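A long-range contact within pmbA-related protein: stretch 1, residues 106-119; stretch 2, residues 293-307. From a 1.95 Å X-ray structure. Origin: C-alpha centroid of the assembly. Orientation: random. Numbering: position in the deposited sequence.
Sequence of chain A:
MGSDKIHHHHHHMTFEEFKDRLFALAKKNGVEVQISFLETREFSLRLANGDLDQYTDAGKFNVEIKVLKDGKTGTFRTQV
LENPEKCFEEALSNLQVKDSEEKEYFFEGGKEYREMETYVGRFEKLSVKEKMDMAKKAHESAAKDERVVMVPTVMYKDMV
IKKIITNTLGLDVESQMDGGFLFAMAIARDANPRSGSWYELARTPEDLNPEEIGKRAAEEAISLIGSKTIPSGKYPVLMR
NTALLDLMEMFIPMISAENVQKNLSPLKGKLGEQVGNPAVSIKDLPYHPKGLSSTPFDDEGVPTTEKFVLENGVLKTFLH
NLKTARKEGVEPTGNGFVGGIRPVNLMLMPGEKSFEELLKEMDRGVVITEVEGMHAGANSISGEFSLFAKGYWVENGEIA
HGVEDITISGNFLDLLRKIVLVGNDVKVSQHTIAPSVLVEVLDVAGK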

# COMPACT_ATOMS: atom_id res chain seq x y z
N PHE A 106 14.08 20.52 -17.37
CA PHE A 106 14.45 19.23 -17.93
C PHE A 106 15.97 19.17 -18.12
O PHE A 106 16.63 20.20 -18.30
N PHE A 107 16.47 17.95 -18.13
CA PHE A 107 17.84 17.62 -18.39
C PHE A 107 18.10 17.48 -19.89
O PHE A 107 17.33 16.85 -20.63
N GLU A 108 19.20 18.07 -20.33
CA GLU A 108 19.59 18.06 -21.73
C GLU A 108 20.30 16.78 -22.15
O GLU A 108 20.86 16.07 -21.35
N GLY A 109 20.29 16.50 -23.45
CA GLY A 109 21.00 15.37 -24.01
C GLY A 109 22.49 15.60 -23.99
O GLY A 109 22.95 16.69 -23.65
N GLY A 110 23.25 14.55 -24.31
CA GLY A 110 24.69 14.66 -24.54
C GLY A 110 25.64 14.19 -23.45
O GLY A 110 26.84 14.17 -23.67
N LYS A 111 25.14 13.84 -22.26
CA LYS A 111 26.01 13.37 -21.19
C LYS A 111 26.42 11.91 -21.38
O LYS A 111 25.79 11.19 -22.14
N GLU A 112 27.46 11.48 -20.65
CA GLU A 112 27.86 10.07 -20.59
C GLU A 112 27.25 9.38 -19.35
O GLU A 112 27.18 9.98 -18.25
N TYR A 113 26.94 8.10 -19.54
CA TYR A 113 26.25 7.27 -18.62
C TYR A 113 27.11 6.07 -18.43
O TYR A 113 27.73 5.62 -19.37
N ARG A 114 27.12 5.53 -17.21
CA ARG A 114 27.88 4.31 -16.90
C ARG A 114 27.21 3.14 -17.59
O ARG A 114 26.01 2.94 -17.48
N GLU A 115 28.02 2.33 -18.24
CA GLU A 115 27.61 1.03 -18.81
C GLU A 115 27.55 -0.03 -17.73
O GLU A 115 28.55 -0.24 -17.04
N MET A 116 26.41 -0.71 -17.60
CA MET A 116 26.21 -1.71 -16.55
C MET A 116 25.33 -2.86 -17.06
O MET A 116 24.40 -2.63 -17.87
N GLU A 117 25.63 -4.08 -16.60
CA GLU A 117 24.96 -5.29 -17.06
C GLU A 117 23.76 -5.58 -16.17
O GLU A 117 23.81 -6.41 -15.31
N THR A 118 22.70 -4.82 -16.38
CA THR A 118 21.49 -4.89 -15.58
C THR A 118 20.49 -5.84 -16.24
O THR A 118 19.56 -6.25 -15.59
N TYR A 119 20.73 -6.23 -17.48
CA TYR A 119 19.81 -7.13 -18.17
C TYR A 119 20.59 -8.30 -18.64
O TYR A 119 21.45 -8.15 -19.49
N SER A 293 17.64 -2.64 -8.31
CA SER A 293 17.35 -1.27 -8.67
C SER A 293 18.47 -0.55 -9.44
O SER A 293 18.27 0.59 -9.84
N SER A 294 19.59 -1.24 -9.70
CA SER A 294 20.73 -0.65 -10.40
C SER A 294 20.28 -0.09 -11.73
O SER A 294 19.47 -0.71 -12.41
N THR A 295 20.73 1.13 -12.06
CA THR A 295 20.30 1.82 -13.26
C THR A 295 21.32 2.90 -13.56
O THR A 295 21.91 3.42 -12.64
N PRO A 296 21.57 3.16 -14.84
CA PRO A 296 22.48 4.22 -15.27
C PRO A 296 21.90 5.63 -15.24
O PRO A 296 22.64 6.57 -15.43
N PHE A 297 20.58 5.78 -15.01
CA PHE A 297 19.99 7.11 -14.95
C PHE A 297 18.84 7.13 -14.05
O PHE A 297 18.16 6.07 -13.82
N ASP A 298 18.62 8.31 -13.46
CA ASP A 298 17.45 8.54 -12.63
C ASP A 298 16.16 8.84 -13.46
O ASP A 298 16.17 8.73 -14.69
N ASP A 299 15.06 9.18 -12.80
CA ASP A 299 13.80 9.41 -13.51
C ASP A 299 13.73 10.81 -14.17
O ASP A 299 12.75 11.12 -14.83
N GLU A 300 14.77 11.61 -14.00
CA GLU A 300 14.94 12.91 -14.71
C GLU A 300 15.95 12.74 -15.84
O GLU A 300 16.19 13.65 -16.60
N GLY A 301 16.46 11.53 -16.02
CA GLY A 301 17.44 11.23 -17.06
C GLY A 301 18.87 11.63 -16.71
O GLY A 301 19.74 11.64 -17.57
N VAL A 302 19.13 11.88 -15.43
CA VAL A 302 20.46 12.32 -15.02
C VAL A 302 21.30 11.08 -14.77
O VAL A 302 20.83 10.13 -14.12
N PRO A 303 22.55 11.06 -15.28
CA PRO A 303 23.36 9.88 -14.96
C PRO A 303 23.50 9.65 -13.45
O PRO A 303 23.77 10.60 -12.67
N THR A 304 23.30 8.41 -13.05
CA THR A 304 23.57 8.01 -11.68
C THR A 304 25.09 8.06 -11.44
O THR A 304 25.90 7.86 -12.36
N THR A 305 25.46 8.39 -10.22
CA THR A 305 26.84 8.60 -9.81
C THR A 305 27.15 7.79 -8.55
O THR A 305 26.27 7.48 -7.73
N GLU A 306 28.42 7.44 -8.43
CA GLU A 306 28.99 6.80 -7.23
C GLU A 306 29.65 7.85 -6.34
O GLU A 306 30.51 8.64 -6.77
N LYS A 307 29.29 7.83 -5.07
CA LYS A 307 29.89 8.79 -4.13
C LYS A 307 29.74 8.31 -2.71
O LYS A 307 28.86 7.53 -2.41

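Two side-chain polar links tie these irregular stretches together, and each is reached by a residue whose CA-to-CB bond points sideways. Arg114 (chi1 m, then t, t) extends until NH1 lies 2.9 Å from Glu306 OE1, a salt bridge with a well-aligned hydrogen bond of 158°. Glu306 meets it with CB directed toward the first stretch and chi1 and chi2 both t. The Glu306 backbone N sits over one face of the guanidinium, and a water accepts from that N at 3.1 Å and, weakly, from Arg114 NH2 at 3.1 Å.

The second link is buried more deeply. Tyr113, chi1 m and chi2 85°, sends its OH to Gly301 O at 2.7 Å, donating to a carbonyl at the end of a type I turn, Asp298 to Gly301. That turn is braced from inside: Asp298 OD1 accepts from Glu300 N (2.9 Å) and Val302 N (2.8 Å), while Gly301, at phi 80° and psi 16°, has a conformation that calls for glycine.

Waters bridge backbone groups that do not meet directly. One accepts from Arg114 N (2.9 Å) and donates to Pro296 O (2.9 Å) and Thr304 O (3.0 Å); another accepts from Phe107 N (2.9 Å) and donates to Glu300 O (2.6 Å). Within the second stretch, Thr304 OG1 (chi1 p) donates to Thr295 O at 2.8 Å.

Around this frame the packing is aromatic against aliphatic. Pro303 points toward the first stretch and serves two rings: its CG lies over one face of Tyr113, 3.9 Å from the ring centroid in a CH-pi contact, and its CD approaches Phe107 CE2 at 3.7 Å. Phe107, chi1 t, points inward, and Val302 CG2 covers one face of its ring, 3.9 Å from the centroid. Tyr113 CE2 also touches Phe297 CB at 3.7 Å, whereas the Phe297 ring, with chi1 p, leads away from the contact.

Beyond Tyr113, Pro296 packs inward too, its CB 3.4 Å from Arg114 O. Met116, with chi1 p, chi2 t and chi3 p, lays its sulfur along the backbone, SD standing 3.4 Å from Thr295 C and 3.7 Å from Pro296 CD. Thr118, chi1 p, closes this end with CG2 at 3.6 Å from Ser294 O, and its OG1 is satisfied elsewhere in the structure. The rule to read here is economical: without regular secondary structure, prolines offer compact aliphatic surfaces to the rings and the thioether, while the tyrosine hydroxyl and one ion pair supply direct polar ties.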

# COMPACT_ATOMS: atom_id res chain seq x y z
CB PHE A 106 13.82 19.02 -19.30
CG PHE A 106 12.31 18.88 -19.30
CD1 PHE A 106 11.59 18.52 -18.15
CD2 PHE A 106 11.60 19.07 -20.50
CE1 PHE A 106 10.17 18.36 -18.21
CE2 PHE A 106 10.19 18.92 -20.56
CZ PHE A 106 9.48 18.58 -19.39
CB PHE A 107 18.22 16.34 -17.65
CG PHE A 107 19.69 16.15 -17.47
CD1 PHE A 107 20.42 17.04 -16.71
CD2 PHE A 107 20.36 15.09 -18.05
CE1 PHE A 107 21.79 16.85 -16.51
CE2 PHE A 107 21.74 14.92 -17.87
CZ PHE A 107 22.45 15.80 -17.09
CB GLU A 108 20.55 19.24 -21.99
CG GLU A 108 19.89 20.57 -21.85
CD GLU A 108 20.85 21.70 -22.12
OE1 GLU A 108 21.64 22.02 -21.19
OE2 GLU A 108 20.83 22.25 -23.26
CB LYS A 111 25.31 13.50 -19.84
CG LYS A 111 25.07 14.94 -19.41
CD LYS A 111 26.36 15.71 -19.13
CE LYS A 111 26.08 17.19 -18.85
NZ LYS A 111 27.34 17.91 -18.47
CB GLU A 112 29.37 9.91 -20.48
CG GLU A 112 30.14 10.51 -21.65
CD GLU A 112 31.66 10.18 -21.61
OE1 GLU A 112 32.14 9.35 -20.75
OE2 GLU A 112 32.36 10.79 -22.47
CB TYR A 113 24.89 6.87 -19.22
CG TYR A 113 23.93 8.07 -19.34
CD1 TYR A 113 23.98 8.90 -20.44
CD2 TYR A 113 23.01 8.34 -18.37
CE1 TYR A 113 23.15 10.01 -20.54
CE2 TYR A 113 22.14 9.44 -18.47
CZ TYR A 113 22.25 10.27 -19.57
OH TYR A 113 21.44 11.37 -19.69
CB ARG A 114 27.88 4.04 -15.40
CG ARG A 114 28.61 5.06 -14.56
CD ARG A 114 28.82 4.51 -13.09
NE ARG A 114 29.85 5.34 -12.40
CZ ARG A 114 30.54 4.96 -11.33
NH1 ARG A 114 30.34 3.78 -10.78
NH2 ARG A 114 31.43 5.79 -10.79
CB GLU A 115 28.60 0.64 -19.88
CG GLU A 115 28.55 -0.82 -20.43
CD GLU A 115 27.20 -1.20 -21.03
OE1 GLU A 115 26.45 -0.29 -21.49
OE2 GLU A 115 26.89 -2.43 -21.04
CB MET A 116 25.67 -1.07 -15.28
CG MET A 116 24.44 -0.29 -15.47
SD MET A 116 23.69 0.46 -14.01
CE MET A 116 24.85 1.78 -13.64
CB GLU A 117 25.92 -6.52 -17.20
CG GLU A 117 25.26 -7.56 -18.16
CD GLU A 117 25.91 -8.94 -18.24
OE1 GLU A 117 26.49 -9.44 -17.25
OE2 GLU A 117 25.76 -9.55 -19.33
CB THR A 118 20.85 -3.49 -15.41
OG1 THR A 118 20.72 -2.84 -16.70
CG2 THR A 118 21.74 -2.62 -14.53
CB TYR A 119 19.16 -6.42 -19.35
CG TYR A 119 18.30 -7.34 -20.14
CD1 TYR A 119 17.08 -7.83 -19.60
CD2 TYR A 119 18.73 -7.86 -21.35
CE1 TYR A 119 16.30 -8.73 -20.32
CE2 TYR A 119 17.95 -8.78 -22.05
CZ TYR A 119 16.74 -9.21 -21.53
OH TYR A 119 15.96 -10.13 -22.25
CB SER A 293 16.98 -0.48 -7.46
OG SER A 293 15.73 -1.03 -6.99
CB SER A 294 21.84 -1.67 -10.58
OG SER A 294 22.36 -2.17 -9.32
CB THR A 295 18.90 2.46 -13.08
OG1 THR A 295 18.50 3.15 -14.29
CG2 THR A 295 18.85 3.43 -11.88
CB PRO A 296 22.83 3.79 -16.69
CG PRO A 296 21.72 3.01 -17.12
CD PRO A 296 21.11 2.33 -15.97
CB PHE A 297 19.71 7.68 -16.37
CG PHE A 297 18.78 6.79 -17.21
CD1 PHE A 297 17.41 6.84 -17.02
CD2 PHE A 297 19.30 5.93 -18.15
CE1 PHE A 297 16.56 6.08 -17.78
CE2 PHE A 297 18.49 5.13 -18.91
CZ PHE A 297 17.12 5.18 -18.73
CB ASP A 298 17.78 9.60 -11.52
CG ASP A 298 17.90 11.00 -12.03
OD1 ASP A 298 17.50 11.24 -13.19
OD2 ASP A 298 18.36 11.88 -11.26
CB ASP A 299 12.62 9.20 -12.57
CG ASP A 299 12.45 7.71 -12.17
OD1 ASP A 299 12.90 6.85 -12.94
OD2 ASP A 299 11.95 7.44 -11.06
CB GLU A 300 15.37 14.04 -13.72
CG GLU A 300 14.42 14.13 -12.52
CD GLU A 300 14.72 15.24 -11.51
OE1 GLU A 300 15.88 15.42 -11.12
OE2 GLU A 300 13.77 15.89 -11.04
CB VAL A 302 20.37 13.26 -13.77
CG1 VAL A 302 21.77 13.61 -13.18
CG2 VAL A 302 19.57 14.50 -14.05
CB PRO A 303 24.73 10.20 -15.57
CG PRO A 303 24.50 11.29 -16.51
CD PRO A 303 23.29 12.01 -16.11
CB THR A 304 22.99 6.63 -11.42
OG1 THR A 304 23.45 5.69 -12.40
CG2 THR A 304 21.50 6.65 -11.43
CB THR A 305 27.13 10.12 -9.54
OG1 THR A 305 26.34 10.58 -8.46
CG2 THR A 305 26.85 10.97 -10.75
CB GLU A 306 29.95 5.71 -7.61
CG GLU A 306 30.65 4.98 -6.42
CD GLU A 306 31.47 3.78 -6.87
OE1 GLU A 306 31.49 3.51 -8.10
OE2 GLU A 306 32.05 3.11 -5.98
CB LYS A 307 29.27 10.18 -4.26
CG LYS A 307 27.81 10.24 -3.94
CD LYS A 307 26.95 9.72 -5.07
CE LYS A 307 25.58 10.35 -5.12
NZ LYS A 307 24.77 9.61 -6.13
O HOH W 1 14.74 15.72 -17.37
O HOH W 2 25.47 6.70 -15.09
O HOH W 3 30.35 8.68 -10.53